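Local coordinates for protein UDP-D-quinovosamine 4-dehydrogenase (Vibrio fischeri, PDB 3NKL) that probably works as an oxidoreductase and lyase on a nucleotide sugar, this chain being only its Rossmann-like CoA-binding-type domain, at residues 20-24 with 46-50; 57-61 with 87-93; 82-86 with 121-125. One frame throughout, in Å; residues are numbered along the deposited sequence.

Contact 1 (20-24 with 46-50); sequences ANMLR and MQGIT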
loop_
_atom_site.group_PDB
_atom_site.type_symbol
_atom_site.label_atom_id
_atom_site.label_comp_id
_atom_site.label_asym_id
_atom_site.label_seq_id
_atom_site.Cartn_x
_atom_site.Cartn_y
_atom_site.Cartn_z
ATOM N N ALA B 20 -1.934 -4.851 -11.838
ATOM C CA ALA B 20 -1.168 -5.636 -12.799
ATOM C C ALA B 20 -1.998 -6.825 -13.302
ATOM O O ALA B 20 -1.878 -7.216 -14.453
ATOM C CB ALA B 20 0.161 -6.095 -12.210
ATOM N N ASN B 21 -2.853 -7.386 -12.447
ATOM C CA ASN B 21 -3.763 -8.462 -12.885
ATOM C C ASN B 21 -4.878 -7.959 -13.785
ATOM O O ASN B 21 -5.225 -8.602 -14.771
ATOM C CB ASN B 21 -4.390 -9.176 -11.689
ATOM C CG ASN B 21 -3.408 -10.041 -10.951
ATOM O OD1 ASN B 21 -3.656 -10.445 -9.816
ATOM N ND2 ASN B 21 -2.284 -10.335 -11.587
HETATM N N MSE B 22 -5.469 -6.831 -13.408
HETATM C CA MSE B 22 -6.422 -6.136 -14.255
HETATM C C MSE B 22 -5.811 -6.076 -15.652
HETATM O O MSE B 22 -6.372 -6.600 -16.619
HETATM C CB MSE B 22 -6.629 -4.712 -13.737
HETATM C CG MSE B 22 -8.024 -4.135 -13.926
HETATM SE SE MSE B 22 -9.113 -4.648 -12.413
HETATM C CE MSE B 22 -7.966 -3.956 -10.997
ATOM N N LEU B 23 -4.636 -5.456 -15.741
ATOM C CA LEU B 23 -3.948 -5.243 -17.035
ATOM C C LEU B 23 -3.537 -6.532 -17.750
ATOM O O LEU B 23 -3.786 -6.700 -18.950
ATOM C CB LEU B 23 -2.685 -4.404 -16.829
ATOM C CG LEU B 23 -2.851 -3.085 -16.072
ATOM C CD1 LEU B 23 -1.560 -2.307 -16.100
ATOM C CD2 LEU B 23 -3.979 -2.243 -16.658
ATOM N N ARG B 24 -2.852 -7.413 -17.026
ATOM C CA ARG B 24 -2.223 -8.577 -17.643
ATOM C C ARG B 24 -3.246 -9.495 -18.277
ATOM O O ARG B 24 -2.966 -10.143 -19.286
ATOM C CB ARG B 24 -1.383 -9.354 -16.636
ATOM C CG ARG B 24 0.075 -9.451 -17.011
ATOM C CD ARG B 24 0.683 -10.686 -16.400
ATOM N NE ARG B 24 0.342 -10.771 -14.988
ATOM C CZ ARG B 24 0.917 -10.030 -14.053
ATOM N NH1 ARG B 24 0.560 -10.155 -12.785
ATOM N NH2 ARG B 24 1.854 -9.160 -14.397
HETATM N N MSE B 46 7.185 -10.178 -7.972
HETATM C CA MSE B 46 5.801 -10.479 -7.689
HETATM C C MSE B 46 5.100 -10.818 -8.980
HETATM O O MSE B 46 5.074 -10.033 -9.924
HETATM C CB MSE B 46 5.131 -9.319 -6.968
HETATM C CG MSE B 46 5.574 -9.214 -5.530
HETATM SE SE MSE B 46 5.320 -10.918 -4.616
HETATM C CE MSE B 46 6.591 -10.672 -3.152
ATOM N N GLN B 47 4.560 -12.024 -9.019
ATOM C CA GLN B 47 3.905 -12.530 -10.223
ATOM C C GLN B 47 4.789 -12.495 -11.467
ATOM O O GLN B 47 4.322 -12.176 -12.559
ATOM C CB GLN B 47 2.608 -11.772 -10.493
ATOM C CG GLN B 47 1.543 -11.998 -9.441
ATOM C CD GLN B 47 0.193 -11.460 -9.862
ATOM O OE1 GLN B 47 0.076 -10.314 -10.300
ATOM N NE2 GLN B 47 -0.840 -12.286 -9.728
ATOM N N GLY B 48 6.062 -12.832 -11.308
ATOM C CA GLY B 48 6.950 -12.935 -12.451
ATOM C C GLY B 48 7.436 -11.589 -12.943
ATOM O O GLY B 48 8.202 -11.501 -13.903
ATOM N N ILE B 49 6.982 -10.540 -12.274
ATOM C CA ILE B 49 7.404 -9.184 -12.572
ATOM C C ILE B 49 8.389 -8.803 -11.488
ATOM O O ILE B 49 8.114 -9.027 -10.316
ATOM C CB ILE B 49 6.215 -8.207 -12.435
ATOM C CG1 ILE B 49 4.915 -8.870 -12.879
ATOM C CG2 ILE B 49 6.457 -6.928 -13.207
ATOM C CD1 ILE B 49 3.738 -7.946 -12.812
ATOM N N THR B 50 9.522 -8.208 -11.841
ATOM C CA THR B 50 10.380 -7.722 -10.768
ATOM C C THR B 50 10.121 -6.247 -10.401
ATOM O O THR B 50 9.569 -5.469 -11.195
ATOM C CB THR B 50 11.884 -8.121 -10.949
ATOM O OG1 THR B 50 12.716 -6.960 -11.035
ATOM C CG2 THR B 50 12.073 -9.004 -12.165
#
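Gln47 loses the most surface here, and it does so from the tip of a tight hairpin. A type I' turn runs from Met46 to Ile49, closed by Met46 N to Ile49 O at 2.8 Å and Ile49 N to Met46 O at 3.1 Å; both central residues, Gln47 and Gly48, have the positive phi of that turn. From there the extended Gln47 side chain reaches the helix, where its amide faces that of Asn21. Two weak hydrogen bonds join them, Asn21 ND2 to Gln47 OE1 at 2.7 Å and Gln47 NE2 to Asn21 OD1 at 3.4 Å; the position of Gln47 OE1 is less certain, so the pairing is tentative. Arg24, one turn further along the helix, points toward the hairpin, with Gln47 O over one face of its guanidinium. Ile49, the third large contributor, turns inward beneath this polar layer, and its CD1 meets Ala20 CB at 4.1 Å. Ala20 and Ile49 both also touch Phe34 of strand 29-35. Helix 14-25 is the crossover helix between parallel strands 5-10 and 29-35, and a GxGxxG-like sequence (Gly11, Gly13, Gly16) leads into it; the edge hairpin packing against this first beta-alpha-beta unit is consistent with a Rossmann-like fold.

Contact 2 (57-61 with 87-93); sequences LERLI and SLAKLHV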
loop_
_atom_site.group_PDB
_atom_site.type_symbol
_atom_site.label_atom_id
_atom_site.label_comp_id
_atom_site.label_asym_id
_atom_site.label_seq_id
_atom_site.Cartn_x
_atom_site.Cartn_y
_atom_site.Cartn_z
ATOM N N LEU B 57 14.197 4.030 -12.899
ATOM C CA LEU B 57 13.196 4.541 -13.843
ATOM C C LEU B 57 13.776 4.819 -15.235
ATOM O O LEU B 57 13.262 4.344 -16.252
ATOM C CB LEU B 57 12.561 5.827 -13.304
ATOM C CG LEU B 57 11.331 5.660 -12.411
ATOM C CD1 LEU B 57 11.027 6.991 -11.758
ATOM C CD2 LEU B 57 10.132 5.167 -13.215
ATOM N N GLU B 58 14.831 5.613 -15.282
ATOM C CA GLU B 58 15.405 5.992 -16.571
ATOM C C GLU B 58 15.833 4.793 -17.386
ATOM O O GLU B 58 15.506 4.688 -18.568
ATOM C CB GLU B 58 16.571 6.954 -16.377
ATOM C CG GLU B 58 16.103 8.359 -16.066
ATOM C CD GLU B 58 17.017 9.092 -15.107
ATOM O OE1 GLU B 58 16.542 9.495 -14.022
ATOM O OE2 GLU B 58 18.208 9.265 -15.442
ATOM N N ARG B 59 16.551 3.871 -16.758
ATOM C CA ARG B 59 17.082 2.746 -17.503
ATOM C C ARG B 59 16.001 1.777 -17.977
ATOM O O ARG B 59 16.143 1.165 -19.022
ATOM C CB ARG B 59 18.186 2.024 -16.718
ATOM C CG ARG B 59 17.729 1.225 -15.516
ATOM C CD ARG B 59 18.944 0.760 -14.678
ATOM N NE ARG B 59 19.481 1.845 -13.854
ATOM C CZ ARG B 59 20.441 1.704 -12.940
ATOM N NH1 ARG B 59 20.992 0.514 -12.724
ATOM N NH2 ARG B 59 20.848 2.756 -12.241
ATOM N N LEU B 60 14.922 1.636 -17.214
ATOM C CA LEU B 60 13.826 0.743 -17.603
ATOM C C LEU B 60 13.004 1.364 -18.722
ATOM O O LEU B 60 12.597 0.683 -19.664
ATOM C CB LEU B 60 12.918 0.449 -16.395
ATOM C CG LEU B 60 13.511 -0.458 -15.306
ATOM C CD1 LEU B 60 12.634 -0.423 -14.043
ATOM C CD2 LEU B 60 13.674 -1.889 -15.818
ATOM N N ILE B 61 12.755 2.664 -18.618
ATOM C CA ILE B 61 11.984 3.356 -19.647
ATOM C C ILE B 61 12.716 3.243 -20.986
ATOM O O ILE B 61 12.123 2.906 -22.000
ATOM C CB ILE B 61 11.769 4.834 -19.272
ATOM C CG1 ILE B 61 10.660 4.945 -18.216
ATOM C CG2 ILE B 61 11.445 5.667 -20.516
ATOM C CD1 ILE B 61 10.538 6.355 -17.627
ATOM N N SER B 87 8.587 13.690 -10.878
ATOM C CA SER B 87 9.744 12.871 -11.235
ATOM C C SER B 87 9.511 12.150 -12.566
ATOM O O SER B 87 10.420 12.019 -13.381
ATOM C CB SER B 87 10.092 11.877 -10.110
ATOM O OG SER B 87 9.303 10.683 -10.154
ATOM N N LEU B 88 8.282 11.707 -12.800
ATOM C CA LEU B 88 7.947 11.039 -14.061
ATOM C C LEU B 88 7.774 12.013 -15.228
ATOM O O LEU B 88 8.161 11.723 -16.373
ATOM C CB LEU B 88 6.668 10.197 -13.889
ATOM C CG LEU B 88 6.813 9.099 -12.826
ATOM C CD1 LEU B 88 5.445 8.538 -12.456
ATOM C CD2 LEU B 88 7.711 7.970 -13.389
ATOM N N ALA B 89 7.169 13.159 -14.953
ATOM C CA ALA B 89 6.979 14.157 -16.000
ATOM C C ALA B 89 8.273 14.468 -16.699
ATOM O O ALA B 89 8.300 14.631 -17.925
ATOM C CB ALA B 89 6.392 15.432 -15.427
ATOM N N LYS B 90 9.339 14.628 -15.914
ATOM C CA LYS B 90 10.617 15.035 -16.449
ATOM C C LYS B 90 11.324 13.911 -17.205
ATOM O O LYS B 90 12.419 14.108 -17.722
ATOM C CB LYS B 90 11.526 15.566 -15.333
ATOM C CG LYS B 90 10.939 16.778 -14.621
ATOM C CD LYS B 90 11.702 17.101 -13.316
ATOM C CE LYS B 90 11.135 18.337 -12.631
ATOM N NZ LYS B 90 11.658 18.465 -11.233
ATOM N N LEU B 91 10.701 12.735 -17.262
ATOM C CA LEU B 91 11.253 11.640 -18.054
ATOM C C LEU B 91 10.449 11.450 -19.345
ATOM O O LEU B 91 10.613 10.446 -20.035
ATOM C CB LEU B 91 11.254 10.331 -17.258
ATOM C CG LEU B 91 12.131 10.354 -15.998
ATOM C CD1 LEU B 91 11.986 9.048 -15.239
ATOM C CD2 LEU B 91 13.571 10.570 -16.433
ATOM N N HIS B 92 9.568 12.398 -19.631
ATOM C CA HIS B 92 8.792 12.404 -20.874
ATOM C C HIS B 92 7.997 11.117 -21.031
ATOM O O HIS B 92 8.048 10.473 -22.072
ATOM C CB HIS B 92 9.701 12.629 -22.100
ATOM C CG HIS B 92 10.144 14.053 -22.277
ATOM N ND1 HIS B 92 11.075 14.433 -23.222
ATOM C CD2 HIS B 92 9.781 15.189 -21.625
ATOM C CE1 HIS B 92 11.266 15.741 -23.147
ATOM N NE2 HIS B 92 10.483 16.221 -22.195
ATOM N N VAL B 93 7.266 10.739 -19.986
ATOM C CA VAL B 93 6.253 9.708 -20.113
ATOM C C VAL B 93 4.916 10.350 -19.787
ATOM O O VAL B 93 4.868 11.407 -19.188
ATOM C CB VAL B 93 6.516 8.542 -19.165
ATOM C CG1 VAL B 93 7.860 7.888 -19.544
ATOM C CG2 VAL B 93 6.546 9.008 -17.677
#
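Leu57, in the first turn of helix 57-64, points at the end of helix 78-89 and makes two close apolar contacts: its CD2 lies 3.7 Å from Leu88 CD2, and its CB is 3.8 Å from Leu91 CD1. The same leucine touches Ile35 of strand 29-35, while Leu88 rests on Val69 and Leu71 of strand 68-71, so the pair fills the space between two helices above the sheet. These helices follow strands 49-52 and 68-71 of the Rossmann-like domain and pack side by side. Next along, Glu58 stands to the side and contributes its aliphatic stem, with CG 3.4 Å from Leu91 CD2. One turn after Leu57, Ile61 again faces across, and its CD1 meets both Leu91 CD1 at 3.9 Å and Val93 CG1 at 3.6 Å. Leu91 thus lies against Leu57, Glu58 and Ile61 together and gives up more surface than any other residue of the contact. It can do so because helix 78-89 has ended: a type I turn from Ala89 to His92 carries the chain back toward the sheet, presenting Leu91 and then Val93, which touches Val69. The one nearby hydroxyl, Ser87 OG, is bonded to Ile84 O in its own helix. With no hydrogen bond across, shape fit and the exclusion of water from branched aliphatic groups hold the pair together.

Contact 3 (82-86 with 121-125); sequences KVIIE and DLLGR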
loop_
_atom_site.group_PDB
_atom_site.type_symbol
_atom_site.label_atom_id
_atom_site.label_comp_id
_atom_site.label_asym_id
_atom_site.label_seq_id
_atom_site.Cartn_x
_atom_site.Cartn_y
_atom_site.Cartn_z
ATOM N N LYS B 82 2.703 13.989 -5.634
ATOM C CA LYS B 82 3.179 15.029 -6.567
ATOM C C LYS B 82 4.676 14.929 -6.813
ATOM O O LYS B 82 5.155 15.142 -7.940
ATOM C CB LYS B 82 2.788 16.431 -6.082
ATOM C CG LYS B 82 1.287 16.712 -6.245
ATOM C CD LYS B 82 0.858 17.998 -5.506
ATOM C CE LYS B 82 -0.660 18.101 -5.406
ATOM N NZ LYS B 82 -1.120 19.173 -4.461
ATOM N N VAL B 83 5.426 14.582 -5.773
ATOM C CA VAL B 83 6.853 14.312 -5.938
ATOM C C VAL B 83 7.050 13.235 -7.002
ATOM O O VAL B 83 7.849 13.383 -7.939
ATOM C CB VAL B 83 7.483 13.838 -4.621
ATOM C CG1 VAL B 83 8.839 13.210 -4.882
ATOM C CG2 VAL B 83 7.585 15.000 -3.641
ATOM N N ILE B 84 6.302 12.146 -6.858
ATOM C CA ILE B 84 6.354 11.048 -7.816
ATOM C C ILE B 84 5.965 11.508 -9.233
ATOM O O ILE B 84 6.660 11.217 -10.215
ATOM C CB ILE B 84 5.451 9.894 -7.351
ATOM C CG1 ILE B 84 6.065 9.219 -6.101
ATOM C CG2 ILE B 84 5.213 8.890 -8.503
ATOM C CD1 ILE B 84 5.149 8.177 -5.476
ATOM N N ILE B 85 4.873 12.249 -9.331
ATOM C CA ILE B 85 4.358 12.645 -10.645
ATOM C C ILE B 85 5.359 13.544 -11.342
ATOM O O ILE B 85 5.633 13.378 -12.531
ATOM C CB ILE B 85 3.007 13.387 -10.542
ATOM C CG1 ILE B 85 1.878 12.410 -10.173
ATOM C CG2 ILE B 85 2.671 14.078 -11.870
ATOM C CD1 ILE B 85 0.616 13.104 -9.586
ATOM N N GLU B 86 5.924 14.493 -10.613
ATOM C CA GLU B 86 6.890 15.398 -11.231
ATOM C C GLU B 86 8.163 14.673 -11.665
ATOM O O GLU B 86 8.740 14.992 -12.710
ATOM C CB GLU B 86 7.197 16.584 -10.303
ATOM C CG GLU B 86 5.951 17.448 -10.065
ATOM C CD GLU B 86 6.224 18.725 -9.277
ATOM O OE1 GLU B 86 7.200 19.448 -9.589
ATOM O OE2 GLU B 86 5.444 19.014 -8.349
ATOM N N ASP B 121 -0.676 19.093 -11.765
ATOM C CA ASP B 121 0.169 18.165 -11.016
ATOM C C ASP B 121 1.375 17.760 -11.852
ATOM O O ASP B 121 2.490 17.660 -11.338
ATOM C CB ASP B 121 -0.606 16.916 -10.617
ATOM C CG ASP B 121 -1.504 17.154 -9.409
ATOM O OD1 ASP B 121 -2.238 16.227 -9.000
ATOM O OD2 ASP B 121 -1.463 18.279 -8.872
ATOM N N LEU B 122 1.148 17.509 -13.140
ATOM C CA LEU B 122 2.231 17.101 -14.029
ATOM C C LEU B 122 3.363 18.118 -14.030
ATOM O O LEU B 122 4.544 17.760 -14.063
ATOM C CB LEU B 122 1.702 16.997 -15.469
ATOM C CG LEU B 122 2.546 16.221 -16.484
ATOM C CD1 LEU B 122 2.611 14.715 -16.116
ATOM C CD2 LEU B 122 1.927 16.410 -17.855
ATOM N N LEU B 123 3.000 19.397 -14.061
ATOM C CA LEU B 123 3.976 20.452 -14.288
ATOM C C LEU B 123 4.388 21.143 -12.984
ATOM O O LEU B 123 5.327 21.933 -12.961
ATOM C CB LEU B 123 3.447 21.492 -15.305
ATOM C CG LEU B 123 3.094 20.948 -16.704
ATOM C CD1 LEU B 123 2.690 22.079 -17.634
ATOM C CD2 LEU B 123 4.254 20.168 -17.313
ATOM N N GLY B 124 3.689 20.836 -11.901
ATOM C CA GLY B 124 3.991 21.455 -10.627
ATOM C C GLY B 124 3.721 22.938 -10.750
ATOM O O GLY B 124 4.620 23.759 -10.563
ATOM N N ARG B 125 2.474 23.264 -11.085
ATOM C CA ARG B 125 2.024 24.645 -11.222
ATOM C C ARG B 125 1.650 25.258 -9.869
ATOM O O ARG B 125 1.654 26.483 -9.702
ATOM C CB ARG B 125 0.829 24.714 -12.177
ATOM C CG ARG B 125 1.162 24.444 -13.635
ATOM C CD ARG B 125 -0.098 24.466 -14.481
ATOM N NE ARG B 125 0.174 24.683 -15.898
ATOM C CZ ARG B 125 -0.770 24.783 -16.830
ATOM N NH1 ARG B 125 -2.048 24.680 -16.489
ATOM N NH2 ARG B 125 -0.441 24.984 -18.100
HETATM O O HOH W 1 2.964 18.373 -8.805
HETATM O O HOH W 2 7.901 20.315 -12.057
#
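This is a surface contact between two helices, in which the last turn of helix 119-123, close to the end of the modelled chain, lies on the flank of helix 78-89. The backbones come near each other, with CA atoms 5.7 Å apart for Glu86 and Leu122 and 6.2 Å apart for Lys82 and Asp121. Ile85 forms the apolar floor: its CG2 is 3.7 Å from Leu122 CA and 4.3 Å from Leu122 CD1, and its CD1 lies 4.1 Å from Asp121 CB. Above it the contact is polar but indirect, since no hydrogen bond joins the segments themselves. Instead, the Glu86 carboxylate accepts bonds from two waters that also donate to backbone carbonyls of the helix end. One water spans Glu86 OE2 at 2.6 Å and Asp121 O at 2.7 Å; the other spans Glu86 OE1 at 2.7 Å and Leu123 O at 3.2 Å. Acceptors that cannot bond to each other are thereby bridged. Gly124 leaves the helix with positive phi, its CA 3.6 Å from Glu86 OE2; a beta carbon there would collide with that carboxylate. Lys82 NZ and Asp121 OD2, at 4.5 Å, are opposite charges too distant for a salt bridge. Deeper in, Ile85 continues onto Leu71 of strand 68-71 and onto Val117, which Leu122 also touches, so helix 119-123, just after the edge strand 115-116, is packed beside helix 78-89 at that border of the sheet.

In the fold
From the N terminus, contact 1 closes first: after helix 14-25 the chain forms strand 29-35 and returns as the hairpin of 45-46 and 49-52 at one edge of the sheet. Contact 2 opens afterwards, in series; it joins helix 57-64 to the end of helix 78-89 across strand 68-71. Contact 3 begins in that same helix before contact 2 has closed, so their segments cross, touching at Ala89 CB and Leu122 O, 3.3 Å apart. It closes the loop through strand 94-97, helix 101-105 and strand 115-116. Helix 78-89 thus links helix 57-64 with the last modelled helix, 119-123, while contacts 1 and 3 lie on opposite sides of the chain's centre.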